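Local coordinates for uncharacterized protein (Slackia heliotrinireducens DSM 20476, PDB 4S1P), which is of uncharacterised function but probably acts as an esterase or lipase-like hydrolase of the SGNH (GDSL) family, at residues S12-N17 with V68-S73; A42-L45 with R50-A53; Q56-L59 with A63-F66; S89-A94 with A99-Y104. All coordinates share one frame; numbering follows the deposited sequence.

Contact 1: S12-N17 with V68-S73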
loop_
_atom_site.group_PDB
_atom_site.type_symbol
_atom_site.label_atom_id
_atom_site.label_comp_id
_atom_site.label_asym_id
_atom_site.label_seq_id
_atom_site.Cartn_x
_atom_site.Cartn_y
_atom_site.Cartn_z
ATOM N N SER A 12 -8.017 3.964 2.674
ATOM C CA SER A 12 -9.105 3.088 2.252
ATOM C C SER A 12 -8.697 2.063 1.186
ATOM O O SER A 12 -9.363 1.038 1.055
ATOM C CB SER A 12 -10.336 3.895 1.811
ATOM O OG SER A 12 -10.140 4.378 0.528
ATOM N N LEU A 13 -7.587 2.262 0.450
ATOM C CA LEU A 13 -7.177 1.194 -0.481
ATOM C C LEU A 13 -6.749 -0.070 0.263
ATOM O O LEU A 13 -6.802 -1.194 -0.285
ATOM C CB LEU A 13 -6.096 1.663 -1.453
ATOM C CG LEU A 13 -6.573 2.463 -2.677
ATOM C CD1 LEU A 13 -7.200 3.784 -2.310
ATOM C CD2 LEU A 13 -5.431 2.614 -3.654
ATOM N N THR A 14 -6.336 0.104 1.512
ATOM C CA THR A 14 -6.037 -1.026 2.383
ATOM C C THR A 14 -7.287 -1.539 3.091
ATOM O O THR A 14 -7.501 -2.740 3.128
ATOM C CB THR A 14 -4.974 -0.621 3.426
ATOM O OG1 THR A 14 -3.724 -0.458 2.757
ATOM C CG2 THR A 14 -4.788 -1.711 4.496
ATOM N N THR A 15 -8.112 -0.652 3.646
ATOM C CA THR A 15 -9.182 -1.095 4.532
ATOM C C THR A 15 -10.444 -1.491 3.789
ATOM O O THR A 15 -11.246 -2.255 4.357
ATOM C CB THR A 15 -9.540 -0.027 5.561
ATOM O OG1 THR A 15 -9.890 1.194 4.903
ATOM C CG2 THR A 15 -8.394 0.224 6.514
ATOM N N ALA A 16 -10.616 -1.025 2.554
ATOM C CA ALA A 16 -11.873 -1.308 1.834
ATOM C C ALA A 16 -12.144 -2.809 1.724
ATOM O O ALA A 16 -11.226 -3.638 1.564
ATOM C CB ALA A 16 -11.857 -0.661 0.426
ATOM N N ASN A 17 -13.443 -3.138 1.778
ATOM C CA ASN A 17 -13.898 -4.501 1.519
ATOM C C ASN A 17 -13.301 -5.557 2.427
ATOM O O ASN A 17 -13.106 -6.704 2.009
ATOM C CB ASN A 17 -13.678 -4.879 0.064
ATOM C CG ASN A 17 -14.300 -3.888 -0.883
ATOM O OD1 ASN A 17 -15.510 -3.645 -0.811
ATOM N ND2 ASN A 17 -13.492 -3.302 -1.765
ATOM N N VAL A 68 3.568 -3.520 6.084
ATOM C CA VAL A 68 3.071 -3.235 4.718
ATOM C C VAL A 68 2.801 -1.735 4.608
ATOM O O VAL A 68 2.151 -1.162 5.479
ATOM C CB VAL A 68 1.790 -4.009 4.422
ATOM C CG1 VAL A 68 1.267 -3.711 3.030
ATOM C CG2 VAL A 68 2.031 -5.494 4.590
HETATM N N MSE A 69 3.290 -1.121 3.524
HETATM C CA MSE A 69 3.209 0.300 3.358
HETATM C C MSE A 69 2.431 0.643 2.110
HETATM O O MSE A 69 2.829 0.244 1.006
HETATM C CB MSE A 69 4.610 0.917 3.232
HETATM C CG MSE A 69 5.489 0.579 4.437
HETATM SE SE MSE A 69 7.389 0.923 4.130
HETATM C CE MSE A 69 7.600 -0.428 2.705
ATOM N N GLN A 70 1.321 1.380 2.272
ATOM C CA GLN A 70 0.490 1.803 1.143
ATOM C C GLN A 70 0.323 3.318 1.148
ATOM O O GLN A 70 -0.196 3.874 2.100
ATOM C CB GLN A 70 -0.893 1.123 1.227
ATOM C CG GLN A 70 -1.855 1.516 0.107
ATOM C CD GLN A 70 -3.031 2.320 0.601
ATOM O OE1 GLN A 70 -3.728 1.925 1.535
ATOM N NE2 GLN A 70 -3.264 3.463 -0.019
ATOM N N GLU A 71 0.753 3.951 0.047
ATOM C CA GLU A 71 0.677 5.379 -0.101
ATOM C C GLU A 71 -0.669 5.809 -0.681
ATOM O O GLU A 71 -1.339 5.059 -1.391
ATOM C CB GLU A 71 1.790 5.851 -1.043
ATOM C CG GLU A 71 1.891 7.363 -1.313
ATOM C CD GLU A 71 2.170 8.167 -0.043
ATOM O OE1 GLU A 71 1.273 8.253 0.837
ATOM O OE2 GLU A 71 3.300 8.716 0.083
HETATM N N MSE A 72 -1.042 7.043 -0.360
HETATM C CA MSE A 72 -2.167 7.725 -1.005
HETATM C C MSE A 72 -2.092 7.435 -2.494
HETATM O O MSE A 72 -1.030 7.492 -3.096
HETATM C CB MSE A 72 -2.091 9.212 -0.633
HETATM C CG MSE A 72 -3.372 9.981 -0.972
HETATM SE SE MSE A 72 -3.257 10.646 -2.820
HETATM C CE MSE A 72 -1.746 11.892 -2.620
ATOM N N SER A 73 -3.251 7.169 -3.085
ATOM C CA SER A 73 -3.347 6.459 -4.355
ATOM C C SER A 73 -2.694 7.099 -5.566
ATOM O O SER A 73 -2.349 6.382 -6.492
ATOM C CB SER A 73 -4.820 6.148 -4.694
ATOM O OG SER A 73 -5.552 7.330 -4.818
#

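Contact 2: A42-L45 with R50-A53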
loop_
_atom_site.group_PDB
_atom_site.type_symbol
_atom_site.label_atom_id
_atom_site.label_comp_id
_atom_site.label_asym_id
_atom_site.label_seq_id
_atom_site.Cartn_x
_atom_site.Cartn_y
_atom_site.Cartn_z
ATOM N N ALA A 42 3.647 9.587 4.948
ATOM C CA ALA A 42 4.496 10.454 5.750
ATOM C C ALA A 42 3.941 10.645 7.177
ATOM O O ALA A 42 4.680 10.952 8.095
ATOM C CB ALA A 42 4.658 11.794 5.081
ATOM N N GLU A 43 2.615 10.506 7.362
ATOM C CA GLU A 43 2.038 10.664 8.704
ATOM C C GLU A 43 2.684 9.713 9.692
ATOM O O GLU A 43 2.865 10.023 10.860
ATOM C CB GLU A 43 0.532 10.359 8.703
ATOM C CG GLU A 43 -0.257 11.326 7.905
ATOM C CD GLU A 43 -1.728 10.979 7.913
ATOM O OE1 GLU A 43 -2.213 10.262 8.855
ATOM O OE2 GLU A 43 -2.352 11.424 6.926
ATOM N N HIS A 44 3.030 8.524 9.219
ATOM C CA HIS A 44 3.588 7.517 10.103
ATOM C C HIS A 44 4.990 7.824 10.636
ATOM O O HIS A 44 5.436 7.161 11.567
ATOM C CB HIS A 44 3.567 6.146 9.408
ATOM C CG HIS A 44 2.199 5.691 9.077
ATOM N ND1 HIS A 44 1.453 4.921 9.929
ATOM C CD2 HIS A 44 1.420 5.941 8.004
ATOM C CE1 HIS A 44 0.268 4.711 9.390
ATOM N NE2 HIS A 44 0.214 5.349 8.239
ATOM N N LEU A 45 5.642 8.806 10.020
ATOM C CA LEU A 45 6.960 9.247 10.426
ATOM C C LEU A 45 6.887 10.411 11.401
ATOM O O LEU A 45 7.913 10.873 11.890
ATOM C CB LEU A 45 7.785 9.622 9.209
ATOM C CG LEU A 45 8.171 8.400 8.362
ATOM C CD1 LEU A 45 8.778 8.892 7.075
ATOM C CD2 LEU A 45 9.125 7.455 9.095
ATOM N N ARG A 50 -1.809 10.823 14.874
ATOM C CA ARG A 50 -2.296 9.598 15.492
ATOM C C ARG A 50 -1.597 8.371 14.841
ATOM O O ARG A 50 -1.087 7.498 15.564
ATOM C CB ARG A 50 -3.811 9.448 15.449
ATOM C CG ARG A 50 -4.225 8.123 16.017
ATOM C CD ARG A 50 -5.732 7.995 16.227
ATOM N NE ARG A 50 -6.034 6.682 16.778
ATOM C CZ ARG A 50 -5.869 6.358 18.057
ATOM N NH1 ARG A 50 -5.415 7.238 18.901
ATOM N NH2 ARG A 50 -6.116 5.128 18.487
ATOM N N ASN A 51 -1.511 8.348 13.514
ATOM C CA ASN A 51 -0.839 7.239 12.847
ATOM C C ASN A 51 0.624 7.167 13.246
ATOM O O ASN A 51 1.156 6.052 13.429
ATOM C CB ASN A 51 -0.908 7.377 11.308
ATOM C CG ASN A 51 -2.167 6.806 10.725
ATOM O OD1 ASN A 51 -2.743 5.878 11.284
ATOM N ND2 ASN A 51 -2.657 7.409 9.602
ATOM N N GLY A 52 1.316 8.305 13.296
ATOM C CA GLY A 52 2.696 8.295 13.674
ATOM C C GLY A 52 2.911 7.780 15.076
ATOM O O GLY A 52 3.851 7.041 15.327
ATOM N N ALA A 53 2.065 8.199 16.018
ATOM C CA ALA A 53 2.190 7.726 17.369
ATOM C C ALA A 53 1.907 6.226 17.436
ATOM O O ALA A 53 2.576 5.487 18.183
ATOM C CB ALA A 53 1.248 8.470 18.321
HETATM O O HOH W 1 -2.876 10.194 11.762
HETATM O O HOH W 2 6.173 7.994 14.036
#

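Contact 3: Q56-L59 with A63-F66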
loop_
_atom_site.group_PDB
_atom_site.type_symbol
_atom_site.label_atom_id
_atom_site.label_comp_id
_atom_site.label_asym_id
_atom_site.label_seq_id
_atom_site.Cartn_x
_atom_site.Cartn_y
_atom_site.Cartn_z
ATOM N N GLN A 56 4.911 4.382 15.750
ATOM C CA GLN A 56 6.069 4.416 16.636
ATOM C C GLN A 56 5.879 3.426 17.796
ATOM O O GLN A 56 6.794 2.655 18.108
ATOM C CB GLN A 56 6.214 5.831 17.181
ATOM C CG GLN A 56 7.394 6.059 18.109
ATOM C CD GLN A 56 7.349 7.459 18.716
ATOM O OE1 GLN A 56 6.356 7.868 19.349
ATOM N NE2 GLN A 56 8.379 8.208 18.489
ATOM N N ALA A 57 4.722 3.460 18.460
ATOM C CA ALA A 57 4.481 2.555 19.599
ATOM C C ALA A 57 4.511 1.097 19.146
ATOM O O ALA A 57 5.077 0.243 19.865
ATOM C CB ALA A 57 3.179 2.857 20.285
ATOM N N ALA A 58 3.963 0.803 17.937
ATOM C CA ALA A 58 3.872 -0.593 17.561
ATOM C C ALA A 58 5.262 -1.127 17.331
ATOM O O ALA A 58 5.549 -2.291 17.646
ATOM C CB ALA A 58 3.059 -0.731 16.307
ATOM N N LEU A 59 6.135 -0.322 16.711
ATOM C CA LEU A 59 7.490 -0.798 16.419
ATOM C C LEU A 59 8.345 -0.866 17.671
ATOM O O LEU A 59 9.294 -1.675 17.717
ATOM C CB LEU A 59 8.147 0.068 15.361
ATOM C CG LEU A 59 7.490 0.039 13.987
ATOM C CD1 LEU A 59 8.166 0.986 13.009
ATOM C CD2 LEU A 59 7.453 -1.374 13.439
ATOM N N ALA A 63 6.040 -7.135 18.305
ATOM C CA ALA A 63 6.881 -7.858 17.367
ATOM C C ALA A 63 6.143 -8.082 16.075
ATOM O O ALA A 63 5.009 -8.543 16.086
ATOM C CB ALA A 63 7.252 -9.181 17.967
ATOM N N TRP A 64 6.806 -7.789 14.963
ATOM C CA TRP A 64 6.199 -7.902 13.624
ATOM C C TRP A 64 7.060 -8.701 12.684
ATOM O O TRP A 64 8.293 -8.486 12.615
ATOM C CB TRP A 64 5.938 -6.494 13.041
ATOM C CG TRP A 64 5.180 -5.618 13.969
ATOM C CD1 TRP A 64 5.688 -4.696 14.816
ATOM C CD2 TRP A 64 3.761 -5.643 14.223
ATOM N NE1 TRP A 64 4.692 -4.142 15.575
ATOM C CE2 TRP A 64 3.502 -4.742 15.259
ATOM C CE3 TRP A 64 2.683 -6.388 13.696
ATOM C CZ2 TRP A 64 2.206 -4.529 15.753
ATOM C CZ3 TRP A 64 1.428 -6.190 14.188
ATOM C CH2 TRP A 64 1.185 -5.260 15.213
ATOM N N ASP A 65 6.395 -9.502 11.837
ATOM C CA ASP A 65 7.090 -10.159 10.722
ATOM C C ASP A 65 7.220 -9.277 9.502
ATOM O O ASP A 65 8.219 -9.309 8.796
ATOM C CB ASP A 65 6.387 -11.450 10.364
ATOM C CG ASP A 65 6.448 -12.453 11.510
ATOM O OD1 ASP A 65 7.510 -13.066 11.675
ATOM O OD2 ASP A 65 5.513 -12.564 12.301
ATOM N N PHE A 66 6.171 -8.509 9.235
ATOM C CA PHE A 66 6.108 -7.651 8.078
ATOM C C PHE A 66 5.464 -6.333 8.426
ATOM O O PHE A 66 4.581 -6.284 9.269
ATOM C CB PHE A 66 5.259 -8.305 6.976
ATOM C CG PHE A 66 5.821 -9.599 6.442
ATOM C CD1 PHE A 66 6.855 -9.590 5.529
ATOM C CD2 PHE A 66 5.328 -10.805 6.867
ATOM C CE1 PHE A 66 7.392 -10.767 5.025
ATOM C CE2 PHE A 66 5.833 -11.977 6.358
ATOM C CZ PHE A 66 6.883 -11.970 5.450
#

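Contact 4: S89-A94 with A99-Y104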
loop_
_atom_site.group_PDB
_atom_site.type_symbol
_atom_site.label_atom_id
_atom_site.label_comp_id
_atom_site.label_asym_id
_atom_site.label_seq_id
_atom_site.Cartn_x
_atom_site.Cartn_y
_atom_site.Cartn_z
ATOM N N SER A 89 12.288 5.717 4.913
ATOM C CA SER A 89 12.398 5.849 6.347
ATOM C C SER A 89 11.578 4.793 7.083
ATOM O O SER A 89 12.033 4.239 8.089
ATOM C CB SER A 89 12.040 7.269 6.758
ATOM O OG SER A 89 13.050 8.171 6.289
ATOM N N LEU A 90 10.372 4.509 6.578
ATOM C CA LEU A 90 9.576 3.458 7.196
ATOM C C LEU A 90 10.195 2.088 7.022
ATOM O O LEU A 90 10.158 1.266 7.931
ATOM C CB LEU A 90 8.178 3.446 6.606
ATOM C CG LEU A 90 7.300 4.620 7.092
ATOM C CD1 LEU A 90 6.059 4.739 6.238
ATOM C CD2 LEU A 90 6.930 4.502 8.584
ATOM N N SER A 91 10.820 1.869 5.870
ATOM C CA SER A 91 11.522 0.604 5.650
ATOM C C SER A 91 12.678 0.423 6.624
ATOM O O SER A 91 12.880 -0.662 7.137
ATOM C CB SER A 91 11.993 0.467 4.195
ATOM O OG SER A 91 10.908 0.392 3.307
ATOM N N GLU A 92 13.485 1.466 6.803
ATOM C CA GLU A 92 14.583 1.413 7.770
ATOM C C GLU A 92 14.070 1.172 9.184
ATOM O O GLU A 92 14.648 0.375 9.946
ATOM C CB GLU A 92 15.440 2.694 7.728
ATOM C CG GLU A 92 16.278 2.830 6.459
ATOM C CD GLU A 92 17.104 1.584 6.179
ATOM O OE1 GLU A 92 16.964 0.962 5.092
ATOM O OE2 GLU A 92 17.875 1.205 7.073
ATOM N N ALA A 93 12.957 1.826 9.548
ATOM C CA ALA A 93 12.368 1.596 10.880
ATOM C C ALA A 93 11.889 0.153 11.036
ATOM O O ALA A 93 12.086 -0.475 12.076
ATOM C CB ALA A 93 11.228 2.565 11.132
ATOM N N ALA A 94 11.269 -0.385 9.989
ATOM C CA ALA A 94 10.782 -1.767 10.038
ATOM C C ALA A 94 11.968 -2.736 10.199
ATOM O O ALA A 94 11.959 -3.626 11.053
ATOM C CB ALA A 94 9.955 -2.085 8.787
ATOM N N ALA A 99 11.529 -6.475 11.282
ATOM C CA ALA A 99 10.426 -6.790 10.396
ATOM C C ALA A 99 10.875 -6.577 8.944
ATOM O O ALA A 99 11.709 -5.730 8.641
ATOM C CB ALA A 99 9.221 -5.905 10.693
ATOM N N GLN A 100 10.249 -7.303 8.037
ATOM C CA GLN A 100 10.471 -7.128 6.616
ATOM C C GLN A 100 9.467 -6.109 6.024
ATOM O O GLN A 100 8.266 -6.330 6.103
ATOM C CB GLN A 100 10.314 -8.460 5.887
ATOM C CG GLN A 100 10.384 -8.332 4.383
ATOM C CD GLN A 100 11.721 -7.868 3.839
ATOM O OE1 GLN A 100 12.756 -8.499 4.092
ATOM N NE2 GLN A 100 11.712 -6.786 3.049
ATOM N N PRO A 101 9.954 -5.001 5.462
ATOM C CA PRO A 101 9.033 -4.057 4.827
ATOM C C PRO A 101 8.492 -4.602 3.509
ATOM O O PRO A 101 9.186 -5.304 2.772
ATOM C CB PRO A 101 9.881 -2.803 4.628
ATOM C CG PRO A 101 11.297 -3.260 4.669
ATOM C CD PRO A 101 11.340 -4.498 5.521
ATOM N N VAL A 102 7.231 -4.253 3.236
ATOM C CA VAL A 102 6.515 -4.687 2.038
ATOM C C VAL A 102 5.819 -3.475 1.442
ATOM O O VAL A 102 5.099 -2.788 2.160
ATOM C CB VAL A 102 5.464 -5.778 2.375
ATOM C CG1 VAL A 102 4.645 -6.172 1.166
ATOM C CG2 VAL A 102 6.147 -7.005 2.972
ATOM N N ILE A 103 6.022 -3.229 0.151
ATOM C CA ILE A 103 5.305 -2.184 -0.522
ATOM C C ILE A 103 4.004 -2.767 -1.083
ATOM O O ILE A 103 4.037 -3.731 -1.855
ATOM C CB ILE A 103 6.136 -1.580 -1.669
ATOM C CG1 ILE A 103 7.333 -0.808 -1.098
ATOM C CG2 ILE A 103 5.274 -0.713 -2.586
ATOM C CD1 ILE A 103 8.414 -0.587 -2.118
ATOM N N TYR A 104 2.869 -2.174 -0.716
ATOM C CA TYR A 104 1.573 -2.509 -1.333
ATOM C C TYR A 104 1.533 -1.615 -2.583
ATOM O O TYR A 104 1.195 -0.422 -2.513
ATOM C CB TYR A 104 0.466 -2.251 -0.337
ATOM C CG TYR A 104 -0.989 -2.371 -0.822
ATOM C CD1 TYR A 104 -1.344 -2.743 -2.123
ATOM C CD2 TYR A 104 -2.003 -2.108 0.059
ATOM C CE1 TYR A 104 -2.693 -2.767 -2.524
ATOM C CE2 TYR A 104 -3.326 -2.123 -0.313
ATOM C CZ TYR A 104 -3.680 -2.469 -1.601
ATOM O OH TYR A 104 -4.998 -2.456 -1.985
#

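Contact 1: S12-N17 with V68-S73
Thr14 and Gln70 meet through a short hydrogen bond in which Thr14 OG1 donates to Gln70 OE1 over 2.7 Å. The donor lies in the carbonyl plane of the amide and on a lone pair, at a C=O...donor angle of 129°. The threonine and glutamine side chains run alongside each other, head to tail. The nitrogen half of the same amide lies against Leu13, whose CB is 3.6 Å from Gln70 NE2. Farther out on the leucine, Leu13 CD2 packs on Ser73 CB at 3.7 Å, while the serine hydroxyl turns to Tyr109 OH and an unidentified bound ligand.

The second shell fixes the amide. Gln70 CG stands anti to the backbone N (chi1 179°), and a bend at chi2 swings Gln70 NE2 back toward Glu71 O, which it meets at 2.9 Å from above the carbonyl plane. NE2 also bonds to Asn11 OD1, which takes Leu13 N as well. Glutamine suits this buried place because one flat group both accepts and donates. A leucine here would probably leave the buried Thr14 hydroxyl without its acceptor and remove one hold on Asn11.

Ser12, opening helix 12-15, probably corresponds to the nucleophile of the family, and its geometry with His167 and Asp164 is consistent with a catalytic triad. The contact thus ties helix 12-15, just after strand 4-10, to the chain that runs on from strand 66-69, with Tyr104 of strand 100-105 packed on both Thr14 and Gln70.

Contact 2: A42-L45 with R50-A53
Glu43 and His44 sit against Asn51 and Gly52, packing a 3-10 turn onto the first turn of helix 50-61, in the connection that leads from strand 29-35 to that helix in this SGNH-type alpha/beta fold.

The polar side-chain link is one hydrogen bond, Asn51 ND2 to Glu43 OE1, 3.0 Å long with an N-H...O angle of 143°. The amide nitrogen reaches the oxygen from above the carboxylate plane. The same oxygen forms a salt bridge with Arg36, so a carboxylate suits this place: it answers the arginine and is probably also favoured by the nearby amino end of the helix.

Stacking comes next. Asn51 CG lies beside its backbone N (chi1 -86°), which lays the amide along the His44 imidazole. The two planes are only 17° apart, and Asn51 CB makes a CH-pi contact over the ring face, 3.7 Å from the centroid of the His44 ring. His44 ND1 is engaged by Thr55 OG1, which helps fix the rotation of the ring.

The backbones approach closely at Gly52, where Glu43 O is 3.3 Å from Gly52 CA. So close an approach suits a residue without a side chain, consistent with glycine here. Thr49 OG1 bonds to both Glu43 O and Gly52 N and so links the two backbones.

Water completes the seam. One molecule accepts from Asn51 N at 2.9 Å, a helix-start N-H, and donates to Glu43 OE1. A second donates to two carbonyl oxygens at once, to His44 O at 2.7 Å and to Gly52 O at 2.8 Å.

Contact 3: Q56-L59 with A63-F66
The Trp64 indole points its N-H edge at the backbone of Ala58. Trp64 NE1 donates to Ala58 O over 2.9 Å, with an N-H...O angle of 163°, and the oxygen lies almost exactly in the ring plane. Seen from the acceptor, the approach is less regular, since NE1 stands well above the carbonyl plane, 68° out of it. The bond is thus regular at the indole but does not use a lone pair of the carbonyl.

Ala58 CB also lies 3.9 Å from Trp64 CZ2, a methyl small enough to let the wide ring come close to the helix. Leu59 crosses the indole at about a right angle and brings Leu59 CD2 to 4.0 Å from Trp64 CD1. Trp64 CG lies beside the backbone N (chi1 -52°), which helps direct the ring toward the last turn of helix 50-61.

The contact closes the helix-to-strand connection that leads into strand 66-69, a step of the alternating alpha/beta fold. Arg5 of strand 4-10 makes a cation-pi contact with the indole, and Leu7 touches both Ala58 and Trp64.

A phenylalanine in place of Trp64 would probably leave Ala58 O without this donor and weaken the packing along the helix. Tryptophan thus joins two roles in one buried group: a broad apolar surface, and a single N-H whose polarity is met by a main-chain oxygen.

Contact 4: S89-A94 with A99-Y104
Small side chains pack helix against strand here, with Ser91 and Ala94 from the last turns of helix 80-96 facing Ala99 and Pro101 where the chain enters strand 100-105. The turn is fastened by a main-chain hydrogen bond, Ala99 N to Ala94 O, 2.9 Å long with an N-H...O angle of 159°. Beside it the two alanine methyls approach to 4.3 Å between Ala94 CB and Ala99 CB. Ala94 CB also lies 4.2 Å from Pro101 CB, and short side chains of this kind let the two backbones come near.

This is the return limb of a beta-alpha-beta crossover: strand 66-69, then helix 80-96, then strand 100-105, which lies parallel and next to the first in the central sheet. The proline ring faces the helix. Pro101 CB sits 3.6 Å from Ser91 OG and Pro101 CG 3.8 Å from Ser91 CB, so the ring packs along the whole short serine side chain. That hydroxyl can border an apolar ring because OG, lying beside its own backbone N (chi1 -65°), is bonded to Val87 O one turn back in the helix.

At the turn itself the Ala99 N donor stands 39° above the carbonyl plane of Ala94, so the bond does not use a lone pair of that oxygen. Beyond Pro101, a backbone bond to Leu144 joins the strand to its other neighbour, 144-147.

Overall arrangement
All four contacts are buried, but at different depths: contact 1 lies about 5 Å from the chain's centre (centre to centre), contact 4 about 11 Å, and contacts 2 and 3 about 15 and 17 Å. Contacts 2 and 3 grip opposite ends of helix 50-61, the first with charge, stacking and water, the second with an indole. Contacts 1 and 4 share the sheet, where Met69 N (selenomethionine) meets Val102 O and Tyr104 OH meets Leu13 O. Near the probable active site, contact 1 relies on oriented side-chain polar groups; contact 4 is mostly apolar. Leu45 and His44 pack on helix 80-96, joining contacts 2 and 4, while Asp65 O bonds to Gln100 N between contacts 3 and 4.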